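Local coordinates for histone-lysine N-methyltransferase, H3 lysine-9 specific SUVH4 (Arabidopsis thaliana, PDB 4QEO), which methylates histone H3 at its ninth residue, a lysine, a mark of transcriptional silencing, and binds methylated DNA through its SRA domain, at residues A[88-93]-A[129-134]; A[357-362]-A[367-372]; A[380-385]-A[457-462]. All blocks are in the same frame, centred on the assembly; numbering follows the deposited sequence.

Overall arrangement
Interaction 1 lies in the SRA domain, against the methylated DNA, while interactions 2 and 3 belong to the SET domain and share the S-adenosyl-L-homocysteine. Interaction 1 is on the opposite side of the chain's centre from the other two: centre to centre it is about 43 Å from interaction 2 and about 46 Å from interaction 3. The two SET-domain contacts are only about 11 Å apart between centres, and they touch. N460 ND2 probably donates to W367 O (2.9 Å) and packs on A368 CB, while F458 lies against W367 and V369. Hairpin 357-362/367-372 and segment 457-462 therefore shape the cofactor pocket together.

Interaction 1: A[88-93]-A[129-134]; sequences IDYMSM and TGQGGH. With nucleotides of chain B; nucleotides of chain C.
I88 and Q131 meet within the SRA domain, the methylated-cytosine reader of the enzyme, where strand 88-91 passes the loop that follows strand 125-129. The I88 side chain reaches across with CG1 anti to its carbonyl carbon (chi1 -55°), and its terminal CD1 stops 4.0 Å from the backbone N of Q131. The same methyl lies near OE1 of that glutamine, so it rests against both the root and the tip of the chain. Q131 leaves its backbone with CG wedged between N and the carbonyl carbon (chi1 64°) and then runs straight on, which brings its amide beside I88 and up to the DNA. There the amide splits its work. Q131 NE2 donates almost linearly (170°) to OP1 of DT6 of chain B at 2.8 Å, while Q131 OE1 accepts from a water at 2.6 Å. That water donates also to I88 O, 2.7 Å away, and so ties the amide to the strand; since OE1 also accepts weakly from G151 N, the amide is probably kept from flipping. Y90 places the edge of its ring toward the same water, and its OH packs on the sugar of DA11 of chain C. Helix 151-161 touches I88 and Y90 as well. At the start of the loop the backbone handles the methylated base, which SRA domains typically flip out of the duplex: N4 of 5CM7 of chain B donates to T129 O at 2.8 Å, and the base's methyl carbon C5A comes within 3.9 Å of G130 O.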
loop_
_atom_site.group_PDB
_atom_site.type_symbol
_atom_site.label_atom_id
_atom_site.label_comp_id
_atom_site.label_asym_id
_atom_site.label_seq_id
_atom_site.Cartn_x
_atom_site.Cartn_y
_atom_site.Cartn_z
ATOM N N ILE A 88 -4.128 19.589 -15.493
ATOM C CA ILE A 88 -5.437 20.127 -15.160
ATOM C C ILE A 88 -6.563 19.218 -15.636
ATOM O O ILE A 88 -6.706 18.960 -16.836
ATOM C CB ILE A 88 -5.657 21.523 -15.793
ATOM C CG1 ILE A 88 -4.529 22.487 -15.379
ATOM C CG2 ILE A 88 -7.029 22.065 -15.372
ATOM C CD1 ILE A 88 -4.519 23.832 -16.157
ATOM N N ASP A 89 -7.370 18.759 -14.686
ATOM C CA ASP A 89 -8.553 17.967 -14.980
ATOM C C ASP A 89 -9.801 18.838 -14.807
ATOM O O ASP A 89 -9.958 19.526 -13.789
ATOM C CB ASP A 89 -8.606 16.759 -14.031
ATOM C CG ASP A 89 -9.347 15.593 -14.645
ATOM O OD1 ASP A 89 -9.364 15.510 -15.896
ATOM O OD2 ASP A 89 -9.895 14.767 -13.889
ATOM N N TYR A 90 -10.674 18.836 -15.809
ATOM C CA TYR A 90 -11.849 19.709 -15.763
ATOM C C TYR A 90 -13.105 19.107 -16.369
ATOM O O TYR A 90 -13.043 18.178 -17.170
ATOM C CB TYR A 90 -11.546 21.048 -16.432
ATOM C CG TYR A 90 -11.209 20.992 -17.917
ATOM C CD1 TYR A 90 -12.203 21.126 -18.869
ATOM C CD2 TYR A 90 -9.894 20.831 -18.357
ATOM C CE1 TYR A 90 -11.918 21.110 -20.215
ATOM C CE2 TYR A 90 -9.589 20.807 -19.720
ATOM C CZ TYR A 90 -10.616 20.952 -20.636
ATOM O OH TYR A 90 -10.367 20.945 -21.980
ATOM N N MET A 91 -14.249 19.621 -15.939
ATOM C CA MET A 91 -15.530 19.273 -16.528
ATOM C C MET A 91 -15.619 20.001 -17.839
ATOM O O MET A 91 -15.520 21.233 -17.871
ATOM C CB MET A 91 -16.686 19.734 -15.630
ATOM C CG MET A 91 -16.814 18.973 -14.318
ATOM S SD MET A 91 -18.099 19.759 -13.320
ATOM C CE MET A 91 -18.279 18.495 -12.078
ATOM N N SER A 92 -15.801 19.234 -18.911
ATOM C CA SER A 92 -15.974 19.783 -20.253
ATOM C C SER A 92 -17.410 20.255 -20.436
ATOM O O SER A 92 -18.227 20.145 -19.516
ATOM C CB SER A 92 -15.685 18.698 -21.285
ATOM O OG SER A 92 -16.712 17.711 -21.252
ATOM N N MET A 93 -17.731 20.742 -21.635
ATOM C CA MET A 93 -19.087 21.222 -21.936
ATOM C C MET A 93 -20.156 20.130 -21.806
ATOM O O MET A 93 -21.341 20.436 -21.769
ATOM C CB MET A 93 -19.171 21.841 -23.343
ATOM C CG MET A 93 -18.161 22.932 -23.627
ATOM S SD MET A 93 -18.206 24.268 -22.415
ATOM C CE MET A 93 -19.860 24.930 -22.649
ATOM N N THR A 129 1.029 27.677 -13.113
ATOM C CA THR A 129 0.995 28.050 -14.509
ATOM C C THR A 129 -0.110 27.296 -15.227
ATOM O O THR A 129 -0.329 26.115 -14.962
ATOM C CB THR A 129 2.327 27.759 -15.189
ATOM O OG1 THR A 129 3.389 28.184 -14.333
ATOM C CG2 THR A 129 2.432 28.495 -16.548
ATOM N N GLY A 130 -0.786 27.968 -16.159
ATOM C CA GLY A 130 -1.723 27.275 -17.024
ATOM C C GLY A 130 -1.038 26.218 -17.888
ATOM O O GLY A 130 0.188 26.124 -17.927
ATOM N N GLN A 131 -1.834 25.418 -18.583
ATOM C CA GLN A 131 -1.302 24.416 -19.508
ATOM C C GLN A 131 -0.997 25.069 -20.868
ATOM O O GLN A 131 -1.553 26.128 -21.226
ATOM C CB GLN A 131 -2.322 23.281 -19.700
ATOM C CG GLN A 131 -3.628 23.739 -20.374
ATOM C CD GLN A 131 -4.606 22.597 -20.674
ATOM O OE1 GLN A 131 -5.504 22.323 -19.883
ATOM N NE2 GLN A 131 -4.444 21.944 -21.832
ATOM N N GLY A 132 -0.082 24.468 -21.613
ATOM C CA GLY A 132 0.091 24.828 -23.006
ATOM C C GLY A 132 1.466 25.367 -23.293
ATOM O O GLY A 132 2.115 25.928 -22.407
ATOM N N GLY A 133 1.920 25.149 -24.525
ATOM C CA GLY A 133 3.141 25.749 -25.028
ATOM C C GLY A 133 4.357 25.300 -24.259
ATOM O O GLY A 133 5.376 25.997 -24.186
ATOM N N HIS A 134 4.226 24.128 -23.665
ATOM C CA HIS A 134 5.225 23.572 -22.761
ATOM C C HIS A 134 5.906 22.364 -23.403
ATOM O O HIS A 134 5.249 21.473 -23.921
ATOM C CB HIS A 134 4.539 23.123 -21.470
ATOM C CG HIS A 134 5.439 22.401 -20.514
ATOM N ND1 HIS A 134 5.442 21.026 -20.382
ATOM C CD2 HIS A 134 6.354 22.865 -19.629
ATOM C CE1 HIS A 134 6.313 20.675 -19.450
ATOM N NE2 HIS A 134 6.886 21.775 -18.982
ATOM P P DT B 6 -1.480 21.410 -24.267
ATOM O OP1 DT B 6 -2.230 22.370 -23.534
ATOM O OP2 DT B 6 -0.296 21.821 -24.917
ATOM O "O5'" DT B 6 -1.092 20.171 -23.375
ATOM C "C5'" DT B 6 -2.013 19.647 -22.437
ATOM C "C4'" DT B 6 -1.518 18.314 -21.941
ATOM O "O4'" DT B 6 -1.563 17.366 -23.019
ATOM C "C3'" DT B 6 -0.073 18.324 -21.441
ATOM O "O3'" DT B 6 -0.001 18.117 -20.034
ATOM C "C2'" DT B 6 0.595 17.214 -22.228
ATOM C "C1'" DT B 6 -0.572 16.417 -22.760
ATOM N N1 DT B 6 -0.285 15.679 -24.000
ATOM C C2 DT B 6 -0.877 14.456 -24.183
ATOM O O2 DT B 6 -1.672 13.983 -23.401
ATOM N N3 DT B 6 -0.524 13.817 -25.342
ATOM C C4 DT B 6 0.361 14.262 -26.301
ATOM O O4 DT B 6 0.589 13.574 -27.279
ATOM C C5 DT B 6 0.957 15.546 -26.039
ATOM C C7 DT B 6 1.928 16.112 -27.024
ATOM C C6 DT B 6 0.606 16.185 -24.916
ATOM N N1 5CM B 7 2.396 20.291 -14.605
ATOM C C2 5CM B 7 3.045 21.102 -13.666
ATOM N N3 5CM B 7 2.721 22.383 -13.486
ATOM C C4 5CM B 7 1.773 22.941 -14.189
ATOM C C5 5CM B 7 1.085 22.117 -15.178
ATOM C C5A 5CM B 7 0.015 22.729 -15.999
ATOM C C6 5CM B 7 1.455 20.810 -15.352
ATOM O O2 5CM B 7 3.906 20.659 -12.965
ATOM N N4 5CM B 7 1.434 24.191 -14.038
ATOM C "C1'" 5CM B 7 2.851 18.935 -14.809
ATOM C "C2'" 5CM B 7 1.874 17.777 -14.909
ATOM C "C3'" 5CM B 7 2.664 16.816 -15.764
ATOM C "C4'" 5CM B 7 3.292 17.748 -16.780
ATOM O "O4'" 5CM B 7 3.495 18.944 -16.067
ATOM O "O3'" 5CM B 7 3.723 16.216 -15.038
ATOM C "C5'" 5CM B 7 2.509 17.953 -18.081
ATOM O "O5'" 5CM B 7 1.177 18.377 -17.954
ATOM P P 5CM B 7 0.440 19.220 -19.039
ATOM O OP1 5CM B 7 -0.751 19.727 -18.446
ATOM O OP2 5CM B 7 1.359 20.088 -19.681
ATOM P P DA C 11 -12.417 15.271 -21.336
ATOM O OP1 DA C 11 -11.038 14.887 -21.219
ATOM O OP2 DA C 11 -13.280 15.292 -20.185
ATOM O "O5'" DA C 11 -12.453 16.609 -22.181
ATOM C "C5'" DA C 11 -11.256 17.243 -22.597
ATOM C "C4'" DA C 11 -11.491 18.054 -23.849
ATOM O "O4'" DA C 11 -11.263 17.225 -24.998
ATOM C "C3'" DA C 11 -12.900 18.615 -24.004
ATOM O "O3'" DA C 11 -12.801 19.944 -24.500
ATOM C "C2'" DA C 11 -13.535 17.702 -25.031
ATOM C "C1'" DA C 11 -12.350 17.315 -25.885
ATOM N N9 DA C 11 -12.463 16.036 -26.573
ATOM C C8 DA C 11 -13.373 15.035 -26.359
ATOM N N7 DA C 11 -13.205 13.995 -27.134
ATOM C C5 DA C 11 -12.113 14.336 -27.918
ATOM C C6 DA C 11 -11.437 13.659 -28.941
ATOM N N6 DA C 11 -11.774 12.446 -29.371
ATOM N N1 DA C 11 -10.398 14.282 -29.526
ATOM C C2 DA C 11 -10.062 15.500 -29.099
ATOM N N3 DA C 11 -10.619 16.241 -28.148
ATOM C C4 DA C 11 -11.649 15.591 -27.585
HETATM O O HOH W 1 -6.090 19.844 -19.320
#

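Interaction 2: A[357-362]-A[367-372]; sequences LEVFRS and WAVRSW. With SAH (S-adenosyl-L-homocysteine), chain E.
E358 and R370 form a hydrogen-bonded antiparallel pair in the beta hairpin 357-361/367-371 of the SET domain, and their side chains run the same way off the sheet face shared with F360 and A368. R370 can be followed outward atom by atom. Its CB, CG and CD climb beside the F360 ring, CD coming within 3.4 Å of CE1. This path follows from CG sitting between N and the carbonyl carbon (chi1 61°), with the chain extended as far as NE. R370 NE then donates to E358 OE1 at 3.1 Å in a salt bridge, arriving from above the carboxylate plane. CZ and NH1 spread over the F360 face, the two planes 22° apart, in a cation-pi stack with R370 CZ 4.0 Å from the ring centroid. NH2 makes a weak bond to E358 OE2, which T257 OG1 also holds. An alanine in place of R370 is likely to leave E358 without its charge partner and one face of F360 without its cover. Against the opposite face of F360, A368 CB gives a CH-pi contact, so the ring is sandwiched. E358 OE1 has a second donor: W372 NE1 reaches it in its own ring plane, from the other side of the carboxylate, at 2.6 Å. On the sheet face with V359 and V369, R361 bends back over W367, its CD above the six-membered ring and its guanidinium standing upright (89°) over the five-membered one in a cation-pi contact. The W367 backbone grips the homocysteine end of the cofactor product: SAH N donates to W367 O at 2.6 Å, and W367 N donates to SAH OXT at 2.7 Å.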
loop_
_atom_site.group_PDB
_atom_site.type_symbol
_atom_site.label_atom_id
_atom_site.label_comp_id
_atom_site.label_asym_id
_atom_site.label_seq_id
_atom_site.Cartn_x
_atom_site.Cartn_y
_atom_site.Cartn_z
ATOM N N LEU A 357 12.110 -1.418 9.642
ATOM C CA LEU A 357 10.913 -1.444 10.461
ATOM C C LEU A 357 11.225 -1.030 11.881
ATOM O O LEU A 357 12.383 -0.961 12.289
ATOM C CB LEU A 357 10.318 -2.851 10.487
ATOM C CG LEU A 357 10.029 -3.492 9.130
ATOM C CD1 LEU A 357 9.385 -4.847 9.326
ATOM C CD2 LEU A 357 9.145 -2.588 8.277
ATOM N N GLU A 358 10.172 -0.781 12.643
ATOM C CA GLU A 358 10.327 -0.380 14.024
ATOM C C GLU A 358 9.216 -1.002 14.854
ATOM O O GLU A 358 8.061 -1.042 14.426
ATOM C CB GLU A 358 10.287 1.148 14.127
ATOM C CG GLU A 358 10.290 1.689 15.546
ATOM C CD GLU A 358 9.967 3.183 15.612
ATOM O OE1 GLU A 358 9.774 3.809 14.549
ATOM O OE2 GLU A 358 9.896 3.729 16.736
ATOM N N VAL A 359 9.570 -1.521 16.023
ATOM C CA VAL A 359 8.561 -1.919 16.992
ATOM C C VAL A 359 8.385 -0.753 17.946
ATOM O O VAL A 359 9.365 -0.155 18.379
ATOM C CB VAL A 359 8.975 -3.191 17.758
ATOM C CG1 VAL A 359 8.031 -3.452 18.924
ATOM C CG2 VAL A 359 8.996 -4.380 16.813
ATOM N N PHE A 360 7.142 -0.397 18.243
ATOM C CA PHE A 360 6.879 0.708 19.156
ATOM C C PHE A 360 5.740 0.405 20.118
ATOM O O PHE A 360 4.827 -0.348 19.793
ATOM C CB PHE A 360 6.592 1.997 18.384
ATOM C CG PHE A 360 5.315 1.966 17.588
ATOM C CD1 PHE A 360 5.261 1.325 16.358
ATOM C CD2 PHE A 360 4.176 2.611 18.052
ATOM C CE1 PHE A 360 4.087 1.314 15.615
ATOM C CE2 PHE A 360 3.002 2.601 17.316
ATOM C CZ PHE A 360 2.960 1.953 16.095
ATOM N N ARG A 361 5.809 0.993 21.309
ATOM C CA ARG A 361 4.743 0.859 22.287
ATOM C C ARG A 361 3.568 1.714 21.850
ATOM O O ARG A 361 3.707 2.919 21.630
ATOM C CB ARG A 361 5.221 1.280 23.680
ATOM C CG ARG A 361 4.275 0.900 24.820
ATOM C CD ARG A 361 4.392 -0.583 25.194
ATOM N NE ARG A 361 3.272 -1.029 26.025
ATOM C CZ ARG A 361 3.039 -2.297 26.361
ATOM N NH1 ARG A 361 3.845 -3.263 25.940
ATOM N NH2 ARG A 361 1.991 -2.603 27.117
ATOM N N SER A 362 2.416 1.071 21.698
ATOM C CA SER A 362 1.175 1.760 21.393
ATOM C C SER A 362 0.500 2.197 22.681
ATOM O O SER A 362 0.899 1.784 23.775
ATOM C CB SER A 362 0.223 0.838 20.637
ATOM O OG SER A 362 -0.359 -0.105 21.519
ATOM N N TRP A 367 2.639 -3.693 22.173
ATOM C CA TRP A 367 3.609 -3.542 21.095
ATOM C C TRP A 367 2.952 -3.489 19.711
ATOM O O TRP A 367 1.926 -4.129 19.467
ATOM C CB TRP A 367 4.687 -4.628 21.181
ATOM C CG TRP A 367 5.466 -4.548 22.452
ATOM C CD1 TRP A 367 5.429 -5.423 23.499
ATOM C CD2 TRP A 367 6.381 -3.510 22.830
ATOM N NE1 TRP A 367 6.277 -5.004 24.499
ATOM C CE2 TRP A 367 6.874 -3.832 24.112
ATOM C CE3 TRP A 367 6.841 -2.345 22.203
ATOM C CZ2 TRP A 367 7.798 -3.028 24.782
ATOM C CZ3 TRP A 367 7.760 -1.549 22.868
ATOM C CH2 TRP A 367 8.226 -1.894 24.145
ATOM N N ALA A 368 3.546 -2.694 18.826
ATOM C CA ALA A 368 3.077 -2.520 17.453
ATOM C C ALA A 368 4.280 -2.459 16.515
ATOM O O ALA A 368 5.399 -2.263 16.967
ATOM C CB ALA A 368 2.256 -1.235 17.332
ATOM N N VAL A 369 4.056 -2.612 15.214
ATOM C CA VAL A 369 5.148 -2.492 14.242
ATOM C C VAL A 369 4.781 -1.482 13.162
ATOM O O VAL A 369 3.634 -1.439 12.711
ATOM C CB VAL A 369 5.487 -3.853 13.584
ATOM C CG1 VAL A 369 6.524 -3.684 12.467
ATOM C CG2 VAL A 369 5.984 -4.851 14.630
ATOM N N ARG A 370 5.741 -0.646 12.766
ATOM C CA ARG A 370 5.536 0.242 11.624
ATOM C C ARG A 370 6.742 0.238 10.701
ATOM O O ARG A 370 7.790 -0.304 11.038
ATOM C CB ARG A 370 5.188 1.671 12.070
ATOM C CG ARG A 370 6.264 2.360 12.904
ATOM C CD ARG A 370 5.700 3.598 13.622
ATOM N NE ARG A 370 6.714 4.254 14.441
ATOM C CZ ARG A 370 6.453 4.978 15.529
ATOM N NH1 ARG A 370 5.204 5.128 15.946
ATOM N NH2 ARG A 370 7.442 5.541 16.209
ATOM N N SER A 371 6.583 0.828 9.523
ATOM C CA SER A 371 7.672 0.878 8.561
ATOM C C SER A 371 8.222 2.287 8.391
ATOM O O SER A 371 7.484 3.268 8.468
ATOM C CB SER A 371 7.228 0.329 7.204
ATOM O OG SER A 371 8.271 0.465 6.256
ATOM N N TRP A 372 9.526 2.379 8.153
ATOM C CA TRP A 372 10.173 3.670 7.948
ATOM C C TRP A 372 10.256 4.013 6.478
ATOM O O TRP A 372 10.623 5.117 6.116
ATOM C CB TRP A 372 11.577 3.673 8.543
ATOM C CG TRP A 372 11.602 3.767 10.033
ATOM C CD1 TRP A 372 10.533 3.761 10.879
ATOM C CD2 TRP A 372 12.763 3.886 10.853
ATOM N NE1 TRP A 372 10.959 3.866 12.181
ATOM C CE2 TRP A 372 12.328 3.944 12.191
ATOM C CE3 TRP A 372 14.135 3.941 10.586
ATOM C CZ2 TRP A 372 13.213 4.056 13.258
ATOM C CZ3 TRP A 372 15.015 4.049 11.647
ATOM C CH2 TRP A 372 14.550 4.107 12.967
HETATM N N SAH E . 0.543 -5.695 20.937
HETATM C CA SAH E . 0.973 -7.070 21.168
HETATM C CB SAH E . 1.359 -7.748 19.853
HETATM C CG SAH E . 0.201 -8.470 19.165
HETATM S SD SAH E . -0.178 -10.060 19.950
HETATM C C SAH E . 2.097 -7.135 22.199
HETATM O O SAH E . 2.869 -8.093 22.230
HETATM O OXT SAH E . 2.258 -6.233 23.027
HETATM C "C5'" SAH E . -1.951 -9.718 20.059
HETATM C "C4'" SAH E . -2.308 -9.102 21.403
HETATM O "O4'" SAH E . -2.131 -7.699 21.328
HETATM C "C3'" SAH E . -3.754 -9.366 21.791
HETATM O "O3'" SAH E . -3.838 -10.363 22.780
HETATM C "C2'" SAH E . -4.255 -8.046 22.331
HETATM O "O2'" SAH E . -4.177 -8.024 23.738
HETATM C "C1'" SAH E . -3.296 -7.024 21.758
HETATM N N9 SAH E . -3.950 -6.409 20.594
HETATM C C8 SAH E . -3.712 -6.696 19.272
HETATM N N7 SAH E . -4.529 -5.934 18.511
HETATM C C5 SAH E . -5.293 -5.179 19.330
HETATM C C6 SAH E . -6.285 -4.242 19.080
HETATM N N6 SAH E . -6.622 -3.954 17.825
HETATM N N1 SAH E . -6.910 -3.616 20.141
HETATM C C2 SAH E . -6.552 -3.920 21.441
HETATM N N3 SAH E . -5.563 -4.853 21.683
HETATM C C4 SAH E . -4.943 -5.468 20.644
#

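Interaction 3: A[380-385]-A[457-462]; sequences PVCEYI and RFINHS. With SAH (S-adenosyl-L-homocysteine), chain E.
Segment 457-462 carries the N-H-S sequence of the SET-domain cofactor site, and it is backed by segment 380-385 through Y384 on R457 and C382 on I459. The Y384 ring passes obliquely by the arginine: Y384 CE2 lies 3.9 Å from R457 CA, and OH comes equally close to R457 CB. C382 SG meets the terminal CD1 of I459 at 4.1 Å, an apolar touch between side chains that start out toward each other. A water bridges the backbones, 2.7 Å from I385 O and more weakly bonded to R457 N. The R457 side chain leads away from Y384. Starting with CG between N and the carbonyl carbon (chi1 56°), it bends again at the next two torsions, which lays R457 CD over the centre of the F458 ring, 3.5 Å above its plane. Its guanidinium is anchored by NE to A449 O and takes part in cation-pi contacts with Y402 and F271; this should hold the bent chain in place.

From R457 onward the segment turns to the bound S-adenosyl-L-homocysteine. N460 OD1 accepts from SAH N at 2.7 Å, and N460 ND2 donates to E497 OE2 and W367 O, which probably sets which way the amide is turned. H461 reads the adenine with its backbone: its O accepts from SAH N6 at 3.2 Å, and its N donates weakly to SAH N7. The Y384 side chain also packs on a basic side chain of the bound peptide, so the contact spans cofactor and substrate sides.

Strand 380-383 is an edge strand of its sheet, next to strand 483-488, with V381 and C382 forming a classic beta bulge opposite L486; I459 fills in against L486, Y500 and V369 of the hairpin strand 367-371, while the short, weakly bonded strand at about 460-461 runs parallel to strand 499-500.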
loop_
_atom_site.group_PDB
_atom_site.type_symbol
_atom_site.label_atom_id
_atom_site.label_comp_id
_atom_site.label_asym_id
_atom_site.label_seq_id
_atom_site.Cartn_x
_atom_site.Cartn_y
_atom_site.Cartn_z
ATOM N N PRO A 380 6.367 -9.028 0.238
ATOM C CA PRO A 380 6.341 -9.804 1.480
ATOM C C PRO A 380 6.846 -8.953 2.631
ATOM O O PRO A 380 7.806 -8.195 2.474
ATOM C CB PRO A 380 7.317 -10.948 1.196
ATOM C CG PRO A 380 8.257 -10.390 0.168
ATOM C CD PRO A 380 7.432 -9.476 -0.685
ATOM N N VAL A 381 6.185 -9.065 3.775
ATOM C CA VAL A 381 6.666 -8.436 4.994
ATOM C C VAL A 381 7.404 -9.460 5.864
ATOM O O VAL A 381 8.557 -9.227 6.248
ATOM C CB VAL A 381 5.528 -7.760 5.785
ATOM C CG1 VAL A 381 6.050 -7.187 7.103
ATOM C CG2 VAL A 381 4.904 -6.656 4.948
ATOM N N CYS A 382 6.769 -10.589 6.175
ATOM C CA CYS A 382 7.514 -11.601 6.957
ATOM C C CYS A 382 6.754 -12.879 7.078
ATOM O O CYS A 382 5.544 -12.867 6.982
ATOM C CB CYS A 382 7.801 -11.111 8.383
ATOM S SG CYS A 382 6.308 -10.668 9.295
ATOM N N GLU A 383 7.463 -13.974 7.327
ATOM C CA GLU A 383 6.817 -15.210 7.705
ATOM C C GLU A 383 6.485 -15.093 9.183
ATOM O O GLU A 383 7.224 -14.479 9.946
ATOM C CB GLU A 383 7.751 -16.414 7.473
ATOM C CG GLU A 383 7.063 -17.759 7.706
ATOM C CD GLU A 383 7.923 -18.970 7.334
ATOM O OE1 GLU A 383 8.795 -18.854 6.451
ATOM O OE2 GLU A 383 7.720 -20.047 7.938
ATOM N N TYR A 384 5.368 -15.666 9.596
ATOM C CA TYR A 384 5.117 -15.795 11.020
ATOM C C TYR A 384 5.960 -16.960 11.560
ATOM O O TYR A 384 5.641 -18.123 11.327
ATOM C CB TYR A 384 3.630 -16.021 11.281
ATOM C CG TYR A 384 3.216 -15.757 12.711
ATOM C CD1 TYR A 384 3.312 -16.754 13.672
ATOM C CD2 TYR A 384 2.734 -14.515 13.100
ATOM C CE1 TYR A 384 2.940 -16.528 14.982
ATOM C CE2 TYR A 384 2.358 -14.277 14.415
ATOM C CZ TYR A 384 2.462 -15.295 15.350
ATOM O OH TYR A 384 2.091 -15.085 16.661
ATOM N N ILE A 385 7.044 -16.626 12.261
ATOM C CA ILE A 385 7.964 -17.613 12.838
ATOM C C ILE A 385 7.773 -17.790 14.354
ATOM O O ILE A 385 7.573 -16.820 15.091
ATOM C CB ILE A 385 9.436 -17.217 12.549
ATOM C CG1 ILE A 385 9.684 -17.117 11.036
ATOM C CG2 ILE A 385 10.417 -18.209 13.187
ATOM C CD1 ILE A 385 9.600 -18.441 10.304
ATOM N N ARG A 457 5.206 -11.604 15.434
ATOM C CA ARG A 457 4.323 -11.670 16.601
ATOM C C ARG A 457 3.966 -10.300 17.202
ATOM O O ARG A 457 3.022 -10.192 17.989
ATOM C CB ARG A 457 4.928 -12.585 17.679
ATOM C CG ARG A 457 6.329 -12.183 18.113
ATOM C CD ARG A 457 6.323 -11.478 19.455
ATOM N NE ARG A 457 6.155 -12.427 20.551
ATOM C CZ ARG A 457 5.990 -12.086 21.826
ATOM N NH1 ARG A 457 5.847 -13.027 22.744
ATOM N NH2 ARG A 457 5.962 -10.809 22.180
ATOM N N PHE A 458 4.721 -9.265 16.843
ATOM C CA PHE A 458 4.485 -7.927 17.381
ATOM C C PHE A 458 3.463 -7.140 16.564
ATOM O O PHE A 458 3.089 -6.018 16.928
ATOM C CB PHE A 458 5.796 -7.137 17.458
ATOM C CG PHE A 458 6.751 -7.653 18.493
ATOM C CD1 PHE A 458 6.493 -7.463 19.840
ATOM C CD2 PHE A 458 7.901 -8.336 18.123
ATOM C CE1 PHE A 458 7.362 -7.944 20.803
ATOM C CE2 PHE A 458 8.779 -8.815 19.080
ATOM C CZ PHE A 458 8.507 -8.616 20.423
ATOM N N ILE A 459 3.012 -7.728 15.461
ATOM C CA ILE A 459 2.078 -7.040 14.574
ATOM C C ILE A 459 0.633 -7.151 15.050
ATOM O O ILE A 459 0.121 -8.248 15.248
ATOM C CB ILE A 459 2.211 -7.540 13.126
ATOM C CG1 ILE A 459 3.630 -7.258 12.611
ATOM C CG2 ILE A 459 1.144 -6.894 12.248
ATOM C CD1 ILE A 459 4.012 -7.979 11.285
ATOM N N ASN A 460 -0.024 -6.007 15.228
ATOM C CA ASN A 460 -1.369 -5.983 15.786
ATOM C C ASN A 460 -2.474 -6.294 14.795
ATOM O O ASN A 460 -2.257 -6.288 13.584
ATOM C CB ASN A 460 -1.648 -4.632 16.454
ATOM C CG ASN A 460 -0.815 -4.433 17.695
ATOM O OD1 ASN A 460 -0.649 -5.360 18.498
ATOM N ND2 ASN A 460 -0.261 -3.236 17.851
ATOM N N HIS A 461 -3.660 -6.559 15.341
ATOM C CA HIS A 461 -4.879 -6.743 14.566
ATOM C C HIS A 461 -5.489 -5.394 14.192
ATOM O O HIS A 461 -5.390 -4.425 14.946
ATOM C CB HIS A 461 -5.904 -7.546 15.382
ATOM C CG HIS A 461 -7.321 -7.410 14.899
ATOM N ND1 HIS A 461 -7.915 -8.332 14.064
ATOM C CD2 HIS A 461 -8.260 -6.462 15.141
ATOM C CE1 HIS A 461 -9.156 -7.953 13.804
ATOM N NE2 HIS A 461 -9.392 -6.823 14.447
ATOM N N SER A 462 -6.136 -5.349 13.034
ATOM C CA SER A 462 -6.996 -4.227 12.676
ATOM C C SER A 462 -8.179 -4.710 11.866
ATOM O O SER A 462 -8.076 -5.688 11.121
ATOM C CB SER A 462 -6.252 -3.155 11.886
ATOM O OG SER A 462 -7.150 -2.152 11.449
HETATM N N SAH E . 0.543 -5.695 20.937
HETATM C CA SAH E . 0.973 -7.070 21.168
HETATM C CB SAH E . 1.359 -7.748 19.853
HETATM C CG SAH E . 0.201 -8.470 19.165
HETATM S SD SAH E . -0.178 -10.060 19.950
HETATM C C SAH E . 2.097 -7.135 22.199
HETATM O O SAH E . 2.869 -8.093 22.230
HETATM O OXT SAH E . 2.258 -6.233 23.027
HETATM C "C5'" SAH E . -1.951 -9.718 20.059
HETATM C "C4'" SAH E . -2.308 -9.102 21.403
HETATM O "O4'" SAH E . -2.131 -7.699 21.328
HETATM C "C3'" SAH E . -3.754 -9.366 21.791
HETATM O "O3'" SAH E . -3.838 -10.363 22.780
HETATM C "C2'" SAH E . -4.255 -8.046 22.331
HETATM O "O2'" SAH E . -4.177 -8.024 23.738
HETATM C "C1'" SAH E . -3.296 -7.024 21.758
HETATM N N9 SAH E . -3.950 -6.409 20.594
HETATM C C8 SAH E . -3.712 -6.696 19.272
HETATM N N7 SAH E . -4.529 -5.934 18.511
HETATM C C5 SAH E . -5.293 -5.179 19.330
HETATM C C6 SAH E . -6.285 -4.242 19.080
HETATM N N6 SAH E . -6.622 -3.954 17.825
HETATM N N1 SAH E . -6.910 -3.616 20.141
HETATM C C2 SAH E . -6.552 -3.920 21.441
HETATM N N3 SAH E . -5.563 -4.853 21.683
HETATM C C4 SAH E . -4.943 -5.468 20.644
HETATM O O HOH W 2 6.928 -14.226 15.507
#